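Local coordinates for YrrB protein (Bacillus subtilis, PDB 2Q7F) that is a monomeric tetratricopeptide-repeat protein that could mediate complex formation among RNA sulfuration components, RNA processing components and aminoacyl-tRNA synthetases, at residues A[99-103]-A[104-108]; A[113-116]-A[117-121]. One frame throughout, in Å; residues are numbered along the deposited sequence.

Contact 1: residues A[99-103]-A[104-108]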
loop_
_atom_site.group_PDB
_atom_site.type_symbol
_atom_site.label_atom_id
_atom_site.label_comp_id
_atom_site.label_asym_id
_atom_site.label_seq_id
_atom_site.Cartn_x
_atom_site.Cartn_y
_atom_site.Cartn_z
ATOM N N ASN A 99 1.795 10.571 1.459
ATOM C CA ASN A 99 1.053 10.402 0.218
ATOM C C ASN A 99 1.634 11.230 -0.939
ATOM O O ASN A 99 1.661 10.773 -2.083
ATOM C CB ASN A 99 -0.427 10.700 0.428
ATOM C CG ASN A 99 -1.155 9.556 1.110
ATOM O OD1 ASN A 99 -1.857 9.740 2.118
ATOM N ND2 ASN A 99 -0.989 8.358 0.567
ATOM N N VAL A 100 2.114 12.431 -0.634
ATOM C CA VAL A 100 2.738 13.273 -1.649
ATOM C C VAL A 100 3.996 12.579 -2.169
ATOM O O VAL A 100 4.232 12.511 -3.371
ATOM C CB VAL A 100 3.068 14.686 -1.093
ATOM C CG1 VAL A 100 3.864 15.519 -2.112
ATOM C CG2 VAL A 100 1.782 15.409 -0.698
ATOM N N TYR A 101 4.778 12.044 -1.238
ATOM C CA TYR A 101 5.986 11.322 -1.562
ATOM C C TYR A 101 5.680 10.088 -2.396
ATOM O O TYR A 101 6.461 9.721 -3.279
ATOM C CB TYR A 101 6.752 10.965 -0.289
ATOM C CG TYR A 101 7.604 12.100 0.217
ATOM C CD1 TYR A 101 8.713 12.542 -0.509
ATOM C CD2 TYR A 101 7.314 12.735 1.419
ATOM C CE1 TYR A 101 9.509 13.596 -0.048
ATOM C CE2 TYR A 101 8.106 13.800 1.891
ATOM C CZ TYR A 101 9.197 14.225 1.150
ATOM O OH TYR A 101 9.983 15.270 1.603
ATOM N N VAL A 102 4.537 9.463 -2.124
ATOM C CA VAL A 102 4.111 8.287 -2.879
ATOM C C VAL A 102 3.819 8.691 -4.322
ATOM O O VAL A 102 4.312 8.064 -5.261
ATOM C CB VAL A 102 2.895 7.577 -2.221
ATOM C CG1 VAL A 102 2.193 6.673 -3.198
ATOM C CG2 VAL A 102 3.348 6.770 -1.025
ATOM N N VAL A 103 3.043 9.758 -4.487
ATOM C CA VAL A 103 2.662 10.216 -5.815
ATOM C C VAL A 103 3.916 10.527 -6.628
ATOM O O VAL A 103 3.977 10.252 -7.814
ATOM C CB VAL A 103 1.693 11.420 -5.752
ATOM C CG1 VAL A 103 1.404 11.969 -7.148
ATOM C CG2 VAL A 103 0.409 11.004 -5.087
ATOM N N LYS A 104 4.929 11.059 -5.964
ATOM C CA LYS A 104 6.168 11.439 -6.630
ATOM C C LYS A 104 7.133 10.259 -6.650
ATOM O O LYS A 104 8.279 10.394 -7.087
ATOM C CB LYS A 104 6.803 12.644 -5.919
ATOM C CG LYS A 104 5.893 13.873 -5.787
ATOM C CD LYS A 104 6.605 15.026 -5.085
ATOM C CE LYS A 104 7.623 15.725 -6.007
ATOM N NZ LYS A 104 7.117 16.989 -6.619
ATOM N N GLU A 105 6.665 9.110 -6.162
ATOM C CA GLU A 105 7.436 7.854 -6.150
ATOM C C GLU A 105 8.813 7.964 -5.495
ATOM O O GLU A 105 9.804 7.407 -5.978
ATOM C CB GLU A 105 7.563 7.261 -7.553
ATOM C CG GLU A 105 6.253 6.940 -8.243
ATOM C CD GLU A 105 6.475 6.600 -9.704
ATOM O OE1 GLU A 105 7.088 7.424 -10.425
ATOM O OE2 GLU A 105 6.057 5.502 -10.133
ATOM N N MET A 106 8.853 8.704 -4.396
ATOM C CA MET A 106 10.012 8.746 -3.526
ATOM C C MET A 106 9.640 7.863 -2.332
ATOM O O MET A 106 9.098 8.335 -1.317
ATOM C CB MET A 106 10.318 10.190 -3.125
ATOM C CG MET A 106 10.758 11.045 -4.291
ATOM S SD MET A 106 10.639 12.819 -4.014
ATOM C CE MET A 106 11.208 13.371 -5.609
ATOM N N TYR A 107 9.908 6.571 -2.480
ATOM C CA TYR A 107 9.385 5.570 -1.558
ATOM C C TYR A 107 10.123 5.529 -0.239
ATOM O O TYR A 107 9.524 5.264 0.807
ATOM C CB TYR A 107 9.367 4.194 -2.218
ATOM C CG TYR A 107 8.448 4.125 -3.412
ATOM C CD1 TYR A 107 7.072 4.317 -3.270
ATOM C CD2 TYR A 107 8.949 3.877 -4.679
ATOM C CE1 TYR A 107 6.219 4.261 -4.366
ATOM C CE2 TYR A 107 8.106 3.816 -5.783
ATOM C CZ TYR A 107 6.744 4.005 -5.619
ATOM O OH TYR A 107 5.912 3.945 -6.713
ATOM N N LYS A 108 11.420 5.789 -0.289
ATOM C CA LYS A 108 12.247 5.800 0.909
ATOM C C LYS A 108 11.768 6.893 1.866
ATOM O O LYS A 108 11.713 6.696 3.080
ATOM C CB LYS A 108 13.715 5.997 0.525
ATOM C CG LYS A 108 14.699 5.806 1.656
ATOM C CD LYS A 108 16.122 5.926 1.129
ATOM C CE LYS A 108 17.105 5.178 2.003
ATOM N NZ LYS A 108 18.428 5.852 1.983
#

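Contact 2: residues A[113-116]-A[117-121]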
loop_
_atom_site.group_PDB
_atom_site.type_symbol
_atom_site.label_atom_id
_atom_site.label_comp_id
_atom_site.label_asym_id
_atom_site.label_seq_id
_atom_site.Cartn_x
_atom_site.Cartn_y
_atom_site.Cartn_z
ATOM N N MET A 113 8.016 8.893 6.280
ATOM C CA MET A 113 6.818 9.630 6.698
ATOM C C MET A 113 5.749 8.737 7.304
ATOM O O MET A 113 5.148 9.090 8.336
ATOM C CB MET A 113 6.202 10.439 5.540
ATOM C CG MET A 113 6.974 11.714 5.109
ATOM S SD MET A 113 7.317 12.960 6.391
ATOM C CE MET A 113 9.014 12.543 6.820
ATOM N N PHE A 114 5.505 7.590 6.668
ATOM C CA PHE A 114 4.477 6.662 7.152
ATOM C C PHE A 114 4.834 6.054 8.493
ATOM O O PHE A 114 3.975 5.896 9.350
ATOM C CB PHE A 114 4.162 5.570 6.133
ATOM C CG PHE A 114 3.390 6.056 4.954
ATOM C CD1 PHE A 114 2.360 6.988 5.109
ATOM C CD2 PHE A 114 3.674 5.584 3.681
ATOM C CE1 PHE A 114 1.630 7.459 4.003
ATOM C CE2 PHE A 114 2.949 6.043 2.573
ATOM C CZ PHE A 114 1.924 6.983 2.741
ATOM N N GLU A 115 6.103 5.710 8.673
ATOM C CA GLU A 115 6.537 5.153 9.937
ATOM C C GLU A 115 6.476 6.213 11.048
ATOM O O GLU A 115 6.186 5.889 12.202
ATOM C CB GLU A 115 7.921 4.507 9.804
ATOM C CG GLU A 115 8.065 3.240 10.648
ATOM C CD GLU A 115 8.975 2.187 10.022
ATOM O OE1 GLU A 115 8.693 1.725 8.897
ATOM O OE2 GLU A 115 9.973 1.807 10.666
ATOM N N LYS A 116 6.716 7.476 10.699
ATOM C CA LYS A 116 6.563 8.572 11.663
ATOM C C LYS A 116 5.100 8.785 12.031
ATOM O O LYS A 116 4.782 9.090 13.188
ATOM C CB LYS A 116 7.180 9.874 11.149
ATOM C CG LYS A 116 8.707 9.903 11.134
ATOM C CD LYS A 116 9.196 11.312 10.892
ATOM C CE LYS A 116 10.617 11.365 10.383
ATOM N NZ LYS A 116 11.571 10.767 11.341
ATOM N N ALA A 117 4.212 8.615 11.054
ATOM C CA ALA A 117 2.778 8.717 11.308
ATOM C C ALA A 117 2.388 7.658 12.331
ATOM O O ALA A 117 1.828 7.971 13.399
ATOM C CB ALA A 117 1.988 8.559 10.020
ATOM N N LEU A 118 2.729 6.413 12.006
ATOM C CA LEU A 118 2.531 5.285 12.894
ATOM C C LEU A 118 3.175 5.525 14.266
ATOM O O LEU A 118 2.561 5.242 15.299
ATOM C CB LEU A 118 3.061 4.010 12.238
ATOM C CG LEU A 118 3.178 2.695 13.016
ATOM C CD1 LEU A 118 1.869 2.275 13.689
ATOM C CD2 LEU A 118 3.652 1.604 12.087
ATOM N N ARG A 119 4.390 6.065 14.281
ATOM C CA ARG A 119 5.042 6.378 15.547
ATOM C C ARG A 119 4.310 7.459 16.327
ATOM O O ARG A 119 4.271 7.407 17.557
ATOM C CB ARG A 119 6.504 6.755 15.345
ATOM C CG ARG A 119 7.448 5.686 15.850
ATOM C CD ARG A 119 8.628 5.455 14.940
ATOM N NE ARG A 119 9.306 6.688 14.562
ATOM C CZ ARG A 119 10.140 6.792 13.533
ATOM N NH1 ARG A 119 10.410 5.727 12.787
ATOM N NH2 ARG A 119 10.709 7.962 13.259
ATOM N N ALA A 120 3.720 8.423 15.614
ATOM C CA ALA A 120 3.009 9.525 16.270
ATOM C C ALA A 120 1.605 9.140 16.737
ATOM O O ALA A 120 0.972 9.900 17.464
ATOM C CB ALA A 120 2.967 10.771 15.382
ATOM N N GLY A 121 1.119 7.969 16.322
ATOM C CA GLY A 121 -0.140 7.456 16.852
ATOM C C GLY A 121 -1.135 6.890 15.860
ATOM O O GLY A 121 -1.973 6.086 16.241
#

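Contact 1: residues A[99-103]-A[104-108]
The turn between the two helices of the third TPR repeat is built here by a Schellman motif, in which Y101 and V102 of helix 91-103 hold M106 and E105 by their backbones before helix 107-120 starts. M106 N donates to Y101 O at 2.8 Å, and E105 N reaches V102 O at 2.7 Å from above the carbonyl plane. E105 makes the turn with positive phi, and M106 occupies the N-cap position of helix 107-120. One bond earlier, K104 N keeps the helical link to V100 O. The K104 side chain runs alongside V100, pointing the same way, with K104 CD 4.1 Å from V100 CG1, while its amine forms a salt bridge with E74 of helix 73-86. With an alanine here, E74 would probably lose this salt-bridge partner and V100 CG1 the methylene beside it. Y101 also contacts helix 73-86, through L77. On M106, CG stands anti to the carbonyl carbon (chi1 -66°) and the chain runs on extended, across the tyrosine ring's rim. This Met-aromatic contact is edge-on: M106 SD is 5.2 Å from the Y101 ring centroid, and M106 CB sits near the ring plane, 3.9 Å from Y101 CD1.

Contact 2: residues A[113-116]-A[117-121]
R119 folds back over the preceding turn of helix 107-120, bringing its guanidinium beside E115 and K116. Bends at chi2 and chi3 (50° at chi3) return the group along the helix, so that one of its faces looks onto the backbone, with E115 O and K116 CA on that side. R119 NH1 lies 4.0 Å from E115 CG, whereas the charged ends stay further apart: E115 OE2 is 4.5 Å from R119 NH1, beyond a salt bridge, and the carboxylate and guanidinium planes are perpendicular. At the other terminal nitrogen, R119 NH2 is 3.5 Å from K116 CG and equally near K116 NZ; the second approach brings like charges together, which E115 near R119, and D112 in a long, weak ion pair with K116, may partly offset. Behind these side chains, R119 N donates to E115 O at 2.8 Å and L118 N to F114 O at 3.0 Å, the latter almost straight. Further out, F114 and L118 pack on L127 of helix 125-137, while A117 meets Y94 of helix 91-103. G121 takes positive phi, and with G121 N bonded to L118 O at 3.2 Å the second helix of this TPR hairpin ends in a Schellman motif.

How the contacts relate
Contacts 1 and 2 lie at the two ends of helix 107-120: the first turns the chain into it from helix 91-103, the second spans its last turns. Both include a Schellman motif, yet contact 1 spans the turn between two helices, whereas contact 2 stays within helix 107-120 and its end. Contact 1 is mainly a surface contact, with V100 buried, and its chemistry is backbone capping plus aliphatic and sulfur-aromatic packing. Contact 2 is partly buried, F114 and A117 facing inward while E115, K116 and R119 line its more exposed flank. The two meet inside the helical hairpin, where V102 CG2 packs 3.7 Å from F114 CE2 and Y101 CD2 3.8 Å from M113 CG.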